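Long-range contacts in uncharacterized protein VP1736 (PDB 3LXQ), which is of unknown function but belongs to the sulfatase family of the alkaline phosphatase clan, whose members are built around a central mixed beta sheet: residues V134-E138 / S147-V153; L315-F321 / M380-F386; L389-L394 / M406-F410. All coordinates share one frame. Residue numbers count along the deposited sequence, not the author numbering.

In the fold
Contact 1 lies deepest, its centre about 11 Å from the chain's, against about 16 Å for contact 2 and about 22 Å for contact 3; all are largely buried. Contact 1 ties helix 133-141 to the following loop, through charged side chains meeting backbone groups and through apolar V134, A151 and V153. Contact 2 is mostly apolar and aromatic, and contact 3 adds backbone pairing and a cation-pi pair. These two share strand 385-390 of the antiparallel sheet and touch, M380 CE lying 3.2 Å from L389 CB. Contacts 1 and 2 meet where S147 O lies 3.3 Å from Q381 CD, whereas contacts 1 and 3 stay about 14 Å apart at their nearest atoms.

Contact 1. Residues V134-E138 / S147-V153; sequences VRGIE and SPSRAVV
Residues 134-138 form part of helix 133-141, with E138 N bonded to V134 O at 2.8 Å, while 147-153 run past the helix without regular strand structure; the closest CA pair is R135 to A151 at 5.0 Å. S147 (phi/psi -137/174) opens the second segment. Its OG, at chi1 near +72° (p), accepts from S149 N at 3.0 Å in an ST turn, and its O receives a weak bond from R135 NH1 (3.0 Å, 125°). S149 O is the main acceptor of the guanidinium, lying at its edge and bonded to R135 NH2 at 3.0 Å. R135, chi1 t with chi2 off-well at 142° and chi3 m, brings its end to the loop although its CA-to-CB bond points sideways, and its NE is held by a salt bridge to E138 OE1 at 2.7 Å. A buried arginine-carboxylate pair thus links the helix to the backbone of its own following loop, inside the sulfatase-family region. From R150 to A151 the backbone is extended, psi near 152° at both. A151 points its CB toward the helix, 3.6 Å from V134 O and 3.8 Å from V134 CG2. V152 N then donates to E138 OE2 (3.1 Å, 164°), so both carboxylate oxygens are used. V153, chi1 t, sets CG1 3.7 Å from V134 CG1 and CG2 4.2 Å from I137 CG2, while F192 of helix 189-195 touches V152 and V153.

Contact 2. Residues L315-F321 / M380-F386; sequences LVPVKHF and MQYDKNF
A beta hairpin, strands 377-382 and 385-390 joined by a type II' turn from Y382 to N385, packs against the loop that leads into strand 322-328 of the central mixed sheet. Y382 N to N385 O (2.8 Å) and N385 N to Y382 O (3.0 Å) close the hairpin. In the loop, P317 centres an inverse gamma turn and 318-319 make a short 3-10 segment; CA of V316 lies 5.8 Å from CA of Y382. The backbone of selenomethionine M380 sets CB over the F321 ring face (CH-pi, 3.6 Å to the centroid), and chi1 p carries CG to 3.5 Å from V316 CG1, with SE obliquely 4.6 Å from the same centroid, a Met-aromatic contact. F321 takes chi1 m and chi2 82°, bringing CZ 3.6 Å from Y382 CB. Y382, chi1 t, turns a ring face to P317 CD, 4.0 Å from the centroid, and its OH bonds to V310 and A313. N385, chi1 m, donates from ND2 to L315 O at 3.0 Å and 175°.

Contact 3. Residues L389-L394 / M406-F410; sequences LTRDNL and MEYDF
Backbone pairing fixes the register: L394 and M406 form an antiparallel hydrogen-bonded pair, CA atoms 4.9 Å apart, with L394 N to M406 O at 2.7 Å and M406 N to L394 O at 2.8 Å. N393 CA adds a CA-H...O contact of 3.4 Å to M406 O. The first segment is itself a hairpin connection, closed by T390 N to N393 O at 2.9 Å; within it T390 OG1 accepts from D392 N (3.2 Å) in an ST turn and donates to N393 OD1 at 2.6 Å. In the apolar contacts L389 and L394 share one rotamer, chi1 t and chi2 p. L394 CD2 meets CE of selenomethionine M406 at 3.7 Å, and L389 sets CD1 3.7 Å from Y408 CB and CD2 4.0 Å from F410 CE2. A cation-pi contact supplies the charged element: R391 CZ stands 4.9 Å from the F410 ring centroid, 15° off its normal, while NE forms a salt bridge with E376. In the five-stranded antiparallel meander, strand 394-398 runs between 385-390 and 402-409; T390 and N393 touch helix 422-441, whereas L389, R391 and F410 touch strand 121-127 of the mixed sheet.

Contact 1. Residues V134-E138 / S147-V153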
ATOM      1  N   VAL A 134       7.841  -4.664  -4.158  1.00 28.09           N
ATOM      2  CA  VAL A 134       8.471  -4.363  -2.871  1.00 28.28           C
ATOM      3  C   VAL A 134       8.143  -2.953  -2.373  1.00 26.84           C
ATOM      4  O   VAL A 134       8.085  -2.745  -1.170  1.00 25.88           O
ATOM      5  CB  VAL A 134      10.017  -4.612  -2.795  1.00 29.88           C
ATOM      6  CG1 VAL A 134      10.327  -6.106  -2.750  1.00 32.93           C
ATOM      7  CG2 VAL A 134      10.772  -3.918  -3.906  1.00 30.37           C
ATOM      8  N   ARG A 135       7.908  -2.005  -3.287  1.00 25.60           N
ATOM      9  CA  ARG A 135       7.533  -0.641  -2.862  1.00 24.49           C
ATOM     10  C   ARG A 135       6.097  -0.596  -2.336  1.00 23.86           C
ATOM     11  O   ARG A 135       5.794   0.154  -1.391  1.00 23.61           O
ATOM     12  CB  ARG A 135       7.792   0.402  -3.961  1.00 24.63           C
ATOM     13  CG  ARG A 135       7.451   1.840  -3.538  1.00 24.27           C
ATOM     14  CD  ARG A 135       8.449   2.839  -4.090  1.00 23.78           C
ATOM     15  NE  ARG A 135       9.694   2.944  -3.301  1.00 23.14           N
ATOM     16  CZ  ARG A 135      10.849   3.346  -3.831  1.00 23.78           C
ATOM     17  NH1 ARG A 135      10.906   3.624  -5.126  1.00 23.31           N
ATOM     18  NH2 ARG A 135      11.947   3.473  -3.097  1.00 22.65           N
ATOM     19  N   GLY A 136       5.221  -1.418  -2.906  1.00 24.25           N
ATOM     20  CA  GLY A 136       3.867  -1.571  -2.335  1.00 23.81           C
ATOM     21  C   GLY A 136       3.866  -2.227  -0.968  1.00 24.77           C
ATOM     22  O   GLY A 136       3.057  -1.871  -0.091  1.00 24.98           O
ATOM     23  N   ILE A 137       4.759  -3.193  -0.773  1.00 25.14           N
ATOM     24  CA  ILE A 137       4.969  -3.798   0.564  1.00 25.54           C
ATOM     25  C   ILE A 137       5.554  -2.754   1.518  1.00 25.24           C
ATOM     26  O   ILE A 137       5.109  -2.631   2.665  1.00 26.55           O
ATOM     27  CB  ILE A 137       5.880  -5.053   0.475  1.00 26.66           C
ATOM     28  CG1 ILE A 137       5.219  -6.116  -0.414  1.00 26.20           C
ATOM     29  CG2 ILE A 137       6.199  -5.607   1.883  1.00 28.60           C
ATOM     30  CD1 ILE A 137       6.157  -7.217  -0.902  1.00 31.00           C
ATOM     31  N   GLU A 138       6.558  -2.013   1.054  1.00 24.91           N
ATOM     32  CA  GLU A 138       7.119  -0.876   1.807  1.00 25.33           C
ATOM     33  C   GLU A 138       6.024   0.058   2.325  1.00 24.91           C
ATOM     34  O   GLU A 138       5.957   0.356   3.525  1.00 25.38           O
ATOM     35  CB  GLU A 138       8.072  -0.108   0.900  1.00 25.42           C
ATOM     36  CG  GLU A 138       8.511   1.272   1.365  1.00 25.47           C
ATOM     37  CD  GLU A 138       9.520   1.870   0.388  1.00 25.56           C
ATOM     38  OE1 GLU A 138       9.098   2.227  -0.732  1.00 28.50           O
ATOM     39  OE2 GLU A 138      10.731   1.951   0.718  1.00 26.02           O
ATOM     40  N   SER A 147      11.948   6.696  -2.867  1.00 29.18           N
ATOM     41  CA  SER A 147      13.192   7.344  -3.266  1.00 30.56           C
ATOM     42  C   SER A 147      13.492   6.887  -4.678  1.00 31.40           C
ATOM     43  O   SER A 147      12.758   6.045  -5.208  1.00 30.59           O
ATOM     44  CB  SER A 147      14.343   6.988  -2.297  1.00 31.88           C
ATOM     45  OG  SER A 147      14.779   5.643  -2.440  1.00 32.80           O
ATOM     46  N   PRO A 148      14.545   7.447  -5.311  1.00 33.39           N
ATOM     47  CA  PRO A 148      15.027   6.928  -6.601  1.00 34.69           C
ATOM     48  C   PRO A 148      15.687   5.569  -6.447  1.00 35.20           C
ATOM     49  O   PRO A 148      15.998   4.929  -7.444  1.00 36.49           O
ATOM     50  CB  PRO A 148      16.087   7.955  -7.021  1.00 37.36           C
ATOM     51  CG  PRO A 148      15.764   9.157  -6.267  1.00 36.95           C
ATOM     52  CD  PRO A 148      15.216   8.704  -4.961  1.00 34.73           C
ATOM     53  N   SER A 149      15.915   5.152  -5.202  1.00 34.68           N
ATOM     54  CA  SER A 149      16.505   3.855  -4.917  1.00 35.50           C
ATOM     55  C   SER A 149      15.422   2.804  -4.814  1.00 33.86           C
ATOM     56  O   SER A 149      14.221   3.102  -4.942  1.00 32.41           O
ATOM     57  CB  SER A 149      17.290   3.891  -3.599  1.00 36.50           C
ATOM     58  OG  SER A 149      18.462   4.662  -3.736  1.00 38.55           O
ATOM     59  N   ARG A 150      15.850   1.573  -4.556  1.00 34.62           N
ATOM     60  CA  ARG A 150      14.926   0.467  -4.350  1.00 33.71           C
ATOM     61  C   ARG A 150      14.209   0.657  -3.018  1.00 31.49           C
ATOM     62  O   ARG A 150      14.738   1.281  -2.100  1.00 31.03           O
ATOM     63  CB  ARG A 150      15.676  -0.866  -4.384  1.00 35.91           C
ATOM     64  CG  ARG A 150      16.549  -1.051  -5.627  1.00 40.40           C
ATOM     65  CD  ARG A 150      17.309  -2.382  -5.657  1.00 47.16           C
ATOM     66  NE  ARG A 150      18.030  -2.693  -4.418  1.00 51.73           N
ATOM     67  CZ  ARG A 150      19.269  -2.290  -4.119  1.00 55.39           C
ATOM     68  NH1 ARG A 150      19.950  -1.522  -4.961  1.00 57.81           N
ATOM     69  NH2 ARG A 150      19.826  -2.652  -2.960  1.00 56.03           N
ATOM     70  N   ALA A 151      12.988   0.137  -2.920  1.00 29.94           N
ATOM     71  CA  ALA A 151      12.307   0.048  -1.620  1.00 28.44           C
ATOM     72  C   ALA A 151      13.200  -0.590  -0.540  1.00 29.67           C
ATOM     73  O   ALA A 151      14.070  -1.416  -0.843  1.00 30.72           O
ATOM     74  CB  ALA A 151      11.033  -0.740  -1.774  1.00 27.58           C
ATOM     75  N   VAL A 152      12.952  -0.222   0.718  1.00 29.56           N
ATOM     76  CA  VAL A 152      13.743  -0.681   1.861  1.00 30.79           C
ATOM     77  C   VAL A 152      13.650  -2.188   2.111  1.00 32.03           C
ATOM     78  O   VAL A 152      14.413  -2.730   2.912  1.00 33.57           O
ATOM     79  CB  VAL A 152      13.383   0.064   3.189  1.00 30.62           C
ATOM     80  CG1 VAL A 152      13.413   1.574   3.012  1.00 27.91           C
ATOM     81  CG2 VAL A 152      12.055  -0.423   3.754  1.00 29.63           C
ATOM     82  N   VAL A 153      12.726  -2.865   1.432  1.00 31.40           N
ATOM     83  CA  VAL A 153      12.662  -4.337   1.511  1.00 32.47           C
ATOM     84  C   VAL A 153      13.980  -4.927   1.010  1.00 34.89           C
ATOM     85  O   VAL A 153      14.406  -6.002   1.460  1.00 36.68           O
ATOM     86  CB  VAL A 153      11.486  -4.919   0.692  1.00 31.79           C
ATOM     87  CG1 VAL A 153      11.441  -6.452   0.804  1.00 33.33           C
ATOM     88  CG2 VAL A 153      10.159  -4.291   1.123  1.00 29.19           C
TER

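Contact 2. Residues L315-F321 / M380-F386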
ATOM      1  N   LEU A 315       8.001  11.468 -17.904  1.00 48.97           N
ATOM      2  CA  LEU A 315       7.814  12.111 -16.601  1.00 46.72           C
ATOM      3  C   LEU A 315       7.171  11.155 -15.586  1.00 43.52           C
ATOM      4  O   LEU A 315       7.746  10.098 -15.298  1.00 42.17           O
ATOM      5  CB  LEU A 315       7.070  13.453 -16.748  1.00 48.24           C
ATOM      6  CG  LEU A 315       7.862  14.554 -17.484  1.00 50.92           C
ATOM      7  CD1 LEU A 315       6.961  15.717 -17.879  1.00 52.55           C
ATOM      8  CD2 LEU A 315       9.074  15.031 -16.677  1.00 50.55           C
ATOM      9  N   VAL A 316       6.010  11.514 -15.040  1.00 42.02           N
ATOM     10  CA  VAL A 316       5.279  10.590 -14.168  1.00 39.07           C
ATOM     11  C   VAL A 316       3.875  10.297 -14.703  1.00 39.15           C
ATOM     12  O   VAL A 316       3.013  11.175 -14.700  1.00 39.91           O
ATOM     13  CB  VAL A 316       5.237  11.066 -12.696  1.00 37.98           C
ATOM     14  CG1 VAL A 316       4.453  10.067 -11.831  1.00 34.78           C
ATOM     15  CG2 VAL A 316       6.645  11.215 -12.154  1.00 39.12           C
ATOM     16  N   PRO A 317       3.647   9.055 -15.170  1.00 38.91           N
ATOM     17  CA  PRO A 317       2.338   8.655 -15.703  1.00 39.61           C
ATOM     18  C   PRO A 317       1.317   8.373 -14.591  1.00 37.60           C
ATOM     19  O   PRO A 317       1.100   7.230 -14.198  1.00 36.45           O
ATOM     20  CB  PRO A 317       2.660   7.399 -16.515  1.00 39.96           C
ATOM     21  CG  PRO A 317       3.863   6.810 -15.829  1.00 38.79           C
ATOM     22  CD  PRO A 317       4.655   7.983 -15.298  1.00 38.64           C
ATOM     23  N   VAL A 318       0.688   9.443 -14.116  1.00 38.35           N
ATOM     24  CA  VAL A 318      -0.197   9.436 -12.942  1.00 36.37           C
ATOM     25  C   VAL A 318      -1.224   8.305 -12.929  1.00 35.95           C
ATOM     26  O   VAL A 318      -1.385   7.617 -11.905  1.00 34.28           O
ATOM     27  CB  VAL A 318      -0.907  10.820 -12.793  1.00 38.16           C
ATOM     28  CG1 VAL A 318      -1.934  10.822 -11.660  1.00 36.10           C
ATOM     29  CG2 VAL A 318       0.126  11.933 -12.588  1.00 38.62           C
ATOM     30  N   LYS A 319      -1.890   8.117 -14.073  1.00 38.09           N
ATOM     31  CA  LYS A 319      -2.933   7.108 -14.261  1.00 38.24           C
ATOM     32  C   LYS A 319      -2.433   5.733 -13.849  1.00 36.22           C
ATOM     33  O   LYS A 319      -3.192   4.917 -13.323  1.00 36.34           O
ATOM     34  CB  LYS A 319      -3.395   7.088 -15.733  1.00 41.33           C
ATOM     35  N   HIS A 320      -1.142   5.492 -14.070  1.00 35.26           N
ATOM     36  CA  HIS A 320      -0.540   4.196 -13.779  1.00 33.20           C
ATOM     37  C   HIS A 320      -0.002   4.032 -12.361  1.00 29.97           C
ATOM     38  O   HIS A 320       0.703   3.076 -12.071  1.00 28.90           O
ATOM     39  CB  HIS A 320       0.513   3.859 -14.813  1.00 34.75           C
ATOM     40  CG  HIS A 320      -0.057   3.616 -16.170  1.00 38.79           C
ATOM     41  ND1 HIS A 320      -0.636   2.418 -16.522  1.00 41.81           N
ATOM     42  CD2 HIS A 320      -0.169   4.425 -17.253  1.00 41.81           C
ATOM     43  CE1 HIS A 320      -1.064   2.490 -17.772  1.00 44.37           C
ATOM     44  NE2 HIS A 320      -0.786   3.695 -18.239  1.00 44.47           N
ATOM     45  N   PHE A 321      -0.349   4.966 -11.485  1.00 28.83           N
ATOM     46  CA  PHE A 321      -0.156   4.785 -10.045  1.00 26.23           C
ATOM     47  C   PHE A 321      -1.514   4.650  -9.370  1.00 25.94           C
ATOM     48  O   PHE A 321      -1.612   4.371  -8.159  1.00 24.85           O
ATOM     49  CB  PHE A 321       0.652   5.953  -9.471  1.00 25.85           C
ATOM     50  CG  PHE A 321       2.094   5.963  -9.910  1.00 25.95           C
ATOM     51  CD1 PHE A 321       2.462   6.483 -11.151  1.00 29.14           C
ATOM     52  CD2 PHE A 321       3.079   5.441  -9.088  1.00 24.68           C
ATOM     53  CE1 PHE A 321       3.788   6.476 -11.572  1.00 28.58           C
ATOM     54  CE2 PHE A 321       4.407   5.435  -9.492  1.00 27.71           C
ATOM     55  CZ  PHE A 321       4.764   5.963 -10.735  1.00 29.26           C
HETATM   56  N   MSE A 380       4.346  10.048  -6.062  1.00 28.71           N
HETATM   57  CA  MSE A 380       4.626   8.869  -6.869  1.00 30.23           C
HETATM   58  C   MSE A 380       5.989   8.886  -7.558  1.00 30.71           C
HETATM   59  O   MSE A 380       6.449   9.920  -8.065  1.00 31.31           O
HETATM   60  CB  MSE A 380       3.446   8.494  -7.784  1.00 31.39           C
HETATM   61  CG  MSE A 380       2.960   9.562  -8.698  1.00 36.04           C
HETATM   62 SE   MSE A 380       1.007   9.594  -8.949  1.00 42.10          SE
HETATM   63  CE  MSE A 380       0.870  11.493  -8.560  1.00 40.04           C
ATOM     64  N   GLN A 381       6.657   7.736  -7.493  1.00 30.36           N
ATOM     65  CA  GLN A 381       7.996   7.574  -8.038  1.00 31.02           C
ATOM     66  C   GLN A 381       7.933   6.644  -9.219  1.00 31.64           C
ATOM     67  O   GLN A 381       7.557   5.480  -9.073  1.00 31.23           O
ATOM     68  CB  GLN A 381       8.936   6.982  -6.992  1.00 30.98           C
ATOM     69  CG  GLN A 381      10.401   6.996  -7.387  1.00 32.22           C
ATOM     70  CD  GLN A 381      11.094   8.306  -7.026  1.00 33.74           C
ATOM     71  OE1 GLN A 381      10.874   8.854  -5.945  1.00 32.31           O
ATOM     72  NE2 GLN A 381      11.954   8.801  -7.926  1.00 33.72           N
ATOM     73  N   TYR A 382       8.301   7.167 -10.387  1.00 32.76           N
ATOM     74  CA  TYR A 382       8.414   6.382 -11.595  1.00 34.14           C
ATOM     75  C   TYR A 382       9.896   6.292 -11.967  1.00 35.67           C
ATOM     76  O   TYR A 382      10.437   7.185 -12.633  1.00 36.05           O
ATOM     77  CB  TYR A 382       7.582   6.997 -12.736  1.00 34.86           C
ATOM     78  CG  TYR A 382       7.639   6.201 -14.021  1.00 36.96           C
ATOM     79  CD1 TYR A 382       6.957   4.982 -14.135  1.00 37.69           C
ATOM     80  CD2 TYR A 382       8.368   6.656 -15.125  1.00 37.67           C
ATOM     81  CE1 TYR A 382       7.004   4.239 -15.293  1.00 40.06           C
ATOM     82  CE2 TYR A 382       8.424   5.914 -16.298  1.00 40.51           C
ATOM     83  CZ  TYR A 382       7.736   4.705 -16.371  1.00 41.18           C
ATOM     84  OH  TYR A 382       7.760   3.950 -17.508  1.00 42.78           O
ATOM     85  N   ASP A 383      10.548   5.216 -11.517  1.00 36.12           N
ATOM     86  CA  ASP A 383      12.010   5.061 -11.671  1.00 38.12           C
ATOM     87  C   ASP A 383      12.770   6.237 -11.024  1.00 37.39           C
ATOM     88  O   ASP A 383      12.759   6.391  -9.804  1.00 36.40           O
ATOM     89  CB  ASP A 383      12.392   4.875 -13.160  1.00 39.32           C
ATOM     90  CG  ASP A 383      11.815   3.592 -13.757  1.00 41.93           C
ATOM     91  OD1 ASP A 383      11.628   2.612 -13.000  1.00 41.71           O
ATOM     92  OD2 ASP A 383      11.561   3.556 -14.986  1.00 46.27           O
ATOM     93  N   LYS A 384      13.398   7.070 -11.851  1.00 38.02           N
ATOM     94  CA  LYS A 384      14.177   8.209 -11.378  1.00 38.17           C
ATOM     95  C   LYS A 384      13.336   9.486 -11.208  1.00 37.35           C
ATOM     96  O   LYS A 384      13.832  10.500 -10.706  1.00 37.84           O
ATOM     97  CB  LYS A 384      15.362   8.466 -12.329  1.00 40.21           C
ATOM     98  N   ASN A 385      12.076   9.445 -11.639  1.00 36.22           N
ATOM     99  CA  ASN A 385      11.205  10.617 -11.547  1.00 35.51           C
ATOM    100  C   ASN A 385      10.278  10.585 -10.336  1.00 33.56           C
ATOM    101  O   ASN A 385       9.710   9.552 -10.021  1.00 33.06           O
ATOM    102  CB  ASN A 385      10.394  10.774 -12.824  1.00 36.04           C
ATOM    103  CG  ASN A 385      11.273  10.969 -14.049  1.00 37.75           C
ATOM    104  OD1 ASN A 385      12.451  11.307 -13.938  1.00 38.88           O
ATOM    105  ND2 ASN A 385      10.702  10.753 -15.219  1.00 37.21           N
ATOM    106  N   PHE A 386      10.147  11.728  -9.663  1.00 33.01           N
ATOM    107  CA  PHE A 386       9.262  11.866  -8.507  1.00 30.93           C
ATOM    108  C   PHE A 386       8.172  12.868  -8.819  1.00 31.01           C
ATOM    109  O   PHE A 386       8.446  13.985  -9.299  1.00 31.91           O
ATOM    110  CB  PHE A 386      10.039  12.320  -7.264  1.00 30.46           C
ATOM    111  CG  PHE A 386       9.161  12.567  -6.042  1.00 29.98           C
ATOM    112  CD1 PHE A 386       8.618  13.840  -5.789  1.00 28.50           C
ATOM    113  CD2 PHE A 386       8.905  11.541  -5.132  1.00 27.32           C
ATOM    114  CE1 PHE A 386       7.817  14.064  -4.635  1.00 28.51           C
ATOM    115  CE2 PHE A 386       8.113  11.758  -3.997  1.00 25.82           C
ATOM    116  CZ  PHE A 386       7.568  13.014  -3.749  1.00 25.73           C
TER

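Contact 3. Residues L389-L394 / M406-F410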
ATOM      1  N   LEU A 389       1.342  15.085  -6.631  1.00 29.90           N
ATOM      2  CA  LEU A 389       0.006  15.426  -7.089  1.00 30.67           C
ATOM      3  C   LEU A 389      -0.821  16.023  -5.948  1.00 30.58           C
ATOM      4  O   LEU A 389      -0.902  15.443  -4.852  1.00 29.62           O
ATOM      5  CB  LEU A 389      -0.697  14.187  -7.665  1.00 30.91           C
ATOM      6  CG  LEU A 389      -2.133  14.356  -8.203  1.00 32.02           C
ATOM      7  CD1 LEU A 389      -2.178  15.133  -9.537  1.00 34.19           C
ATOM      8  CD2 LEU A 389      -2.861  13.017  -8.333  1.00 31.08           C
ATOM      9  N   THR A 390      -1.395  17.197  -6.200  1.00 32.02           N
ATOM     10  CA  THR A 390      -2.391  17.803  -5.310  1.00 32.42           C
ATOM     11  C   THR A 390      -3.618  18.199  -6.140  1.00 34.30           C
ATOM     12  O   THR A 390      -3.625  18.043  -7.357  1.00 36.16           O
ATOM     13  CB  THR A 390      -1.839  19.063  -4.581  1.00 32.64           C
ATOM     14  OG1 THR A 390      -1.896  20.181  -5.467  1.00 35.05           O
ATOM     15  CG2 THR A 390      -0.393  18.860  -4.123  1.00 31.77           C
ATOM     16  N   ARG A 391      -4.654  18.718  -5.491  1.00 42.63           N
ATOM     17  CA  ARG A 391      -5.880  19.069  -6.204  1.00 46.53           C
ATOM     18  C   ARG A 391      -5.680  20.226  -7.183  1.00 48.25           C
ATOM     19  O   ARG A 391      -6.481  20.419  -8.097  1.00 51.14           O
ATOM     20  CB  ARG A 391      -6.994  19.396  -5.214  1.00 48.65           C
ATOM     21  CG  ARG A 391      -7.683  18.181  -4.630  1.00 49.42           C
ATOM     22  CD  ARG A 391      -8.512  17.449  -5.678  1.00 51.69           C
ATOM     23  NE  ARG A 391      -9.115  16.236  -5.134  1.00 52.66           N
ATOM     24  CZ  ARG A 391      -9.893  15.401  -5.822  1.00 55.78           C
ATOM     25  NH1 ARG A 391     -10.399  14.329  -5.226  1.00 55.29           N
ATOM     26  NH2 ARG A 391     -10.174  15.632  -7.102  1.00 58.11           N
ATOM     27  N   ASP A 392      -4.586  20.964  -7.001  1.00 46.68           N
ATOM     28  CA  ASP A 392      -4.359  22.224  -7.707  1.00 49.46           C
ATOM     29  C   ASP A 392      -3.215  22.186  -8.707  1.00 48.25           C
ATOM     30  O   ASP A 392      -3.176  22.977  -9.652  1.00 50.53           O
ATOM     31  CB  ASP A 392      -4.131  23.340  -6.688  1.00 49.16           C
ATOM     32  CG  ASP A 392      -5.320  23.528  -5.785  1.00 51.94           C
ATOM     33  OD1 ASP A 392      -6.333  24.094  -6.244  1.00 56.60           O
ATOM     34  OD2 ASP A 392      -5.252  23.085  -4.623  1.00 51.44           O
ATOM     35  N   ASN A 393      -2.300  21.247  -8.500  1.00 45.75           N
ATOM     36  CA  ASN A 393      -1.063  21.197  -9.256  1.00 44.79           C
ATOM     37  C   ASN A 393      -0.454  19.797  -9.255  1.00 42.65           C
ATOM     38  O   ASN A 393      -0.791  18.942  -8.422  1.00 41.71           O
ATOM     39  CB  ASN A 393      -0.067  22.212  -8.676  1.00 43.62           C
ATOM     40  CG  ASN A 393      -0.073  22.219  -7.150  1.00 42.75           C
ATOM     41  OD1 ASN A 393       0.206  21.204  -6.520  1.00 41.68           O
ATOM     42  ND2 ASN A 393      -0.409  23.361  -6.557  1.00 42.83           N
ATOM     43  N   LEU A 394       0.441  19.575 -10.209  1.00 42.53           N
ATOM     44  CA  LEU A 394       1.284  18.398 -10.223  1.00 40.54           C
ATOM     45  C   LEU A 394       2.705  18.828 -10.535  1.00 39.99           C
ATOM     46  O   LEU A 394       2.958  19.469 -11.566  1.00 41.36           O
ATOM     47  CB  LEU A 394       0.792  17.386 -11.266  1.00 41.40           C
ATOM     48  CG  LEU A 394       1.744  16.272 -11.717  1.00 40.19           C
ATOM     49  CD1 LEU A 394       1.946  15.210 -10.644  1.00 35.61           C
ATOM     50  CD2 LEU A 394       1.199  15.654 -13.000  1.00 43.04           C
HETATM   51  N   MSE A 406       2.648  21.256 -13.667  1.00 86.36           N
HETATM   52  CA  MSE A 406       1.448  20.954 -14.453  1.00 88.87           C
HETATM   53  C   MSE A 406       0.139  21.041 -13.669  1.00 88.08           C
HETATM   54  O   MSE A 406       0.129  21.013 -12.439  1.00 84.73           O
HETATM   55  CB  MSE A 406       1.560  19.559 -15.083  1.00 88.51           C
HETATM   56  CG  MSE A 406       2.570  19.450 -16.221  1.00 90.67           C
HETATM   57 SE   MSE A 406       3.281  17.639 -16.481  1.00 88.76          SE
HETATM   58  CE  MSE A 406       4.011  17.313 -14.704  1.00 83.08           C
ATOM     59  N   GLU A 407      -0.959  21.167 -14.410  1.00 91.60           N
ATOM     60  CA  GLU A 407      -2.304  21.024 -13.870  1.00 91.54           C
ATOM     61  C   GLU A 407      -2.819  19.676 -14.350  1.00 91.86           C
ATOM     62  O   GLU A 407      -2.719  19.356 -15.536  1.00 95.02           O
ATOM     63  CB  GLU A 407      -3.219  22.149 -14.364  1.00 96.16           C
ATOM     64  N   TYR A 408      -3.354  18.883 -13.428  1.00 88.94           N
ATOM     65  CA  TYR A 408      -3.827  17.551 -13.766  1.00 89.45           C
ATOM     66  C   TYR A 408      -5.343  17.499 -13.927  1.00 92.60           C
ATOM     67  O   TYR A 408      -6.090  17.923 -13.048  1.00 91.54           O
ATOM     68  CB  TYR A 408      -3.344  16.537 -12.732  1.00 84.79           C
ATOM     69  CG  TYR A 408      -3.642  15.098 -13.072  1.00 85.55           C
ATOM     70  CD1 TYR A 408      -2.895  14.412 -14.028  1.00 87.06           C
ATOM     71  CD2 TYR A 408      -4.664  14.415 -12.421  1.00 85.08           C
ATOM     72  CE1 TYR A 408      -3.171  13.088 -14.332  1.00 88.31           C
ATOM     73  CE2 TYR A 408      -4.944  13.094 -12.714  1.00 86.36           C
ATOM     74  CZ  TYR A 408      -4.198  12.436 -13.667  1.00 88.06           C
ATOM     75  OH  TYR A 408      -4.490  11.124 -13.938  1.00 89.83           O
ATOM     76  N   ASP A 409      -5.778  16.996 -15.077  1.00 96.89           N
ATOM     77  CA  ASP A 409      -7.191  16.817 -15.365  1.00100.82           C
ATOM     78  C   ASP A 409      -7.574  15.424 -14.903  1.00 99.42           C
ATOM     79  O   ASP A 409      -7.154  14.433 -15.490  1.00100.27           O
ATOM     80  CB  ASP A 409      -7.458  16.989 -16.865  1.00106.96           C
ATOM     81  CG  ASP A 409      -8.933  17.142 -17.190  1.00112.02           C
ATOM     82  OD1 ASP A 409      -9.791  16.893 -16.315  1.00110.83           O
ATOM     83  OD2 ASP A 409      -9.233  17.517 -18.343  1.00117.58           O
ATOM     84  N   PHE A 410      -8.370  15.364 -13.843  1.00 56.61           N
ATOM     85  CA  PHE A 410      -8.695  14.103 -13.181  1.00 54.68           C
ATOM     86  C   PHE A 410      -9.658  13.214 -13.959  1.00 56.03           C
ATOM     87  O   PHE A 410      -9.549  11.992 -13.890  1.00 54.10           O
ATOM     88  CB  PHE A 410      -9.228  14.358 -11.775  1.00 57.64           C
ATOM     89  CG  PHE A 410      -8.165  14.771 -10.791  1.00 56.71           C
ATOM     90  CD1 PHE A 410      -7.727  16.094 -10.729  1.00 57.48           C
ATOM     91  CD2 PHE A 410      -7.603  13.838  -9.928  1.00 56.88           C
ATOM     92  CE1 PHE A 410      -6.743  16.483  -9.816  1.00 57.17           C
ATOM     93  CE2 PHE A 410      -6.615  14.216  -9.008  1.00 58.16           C
ATOM     94  CZ  PHE A 410      -6.187  15.536  -8.951  1.00 57.66           C
TER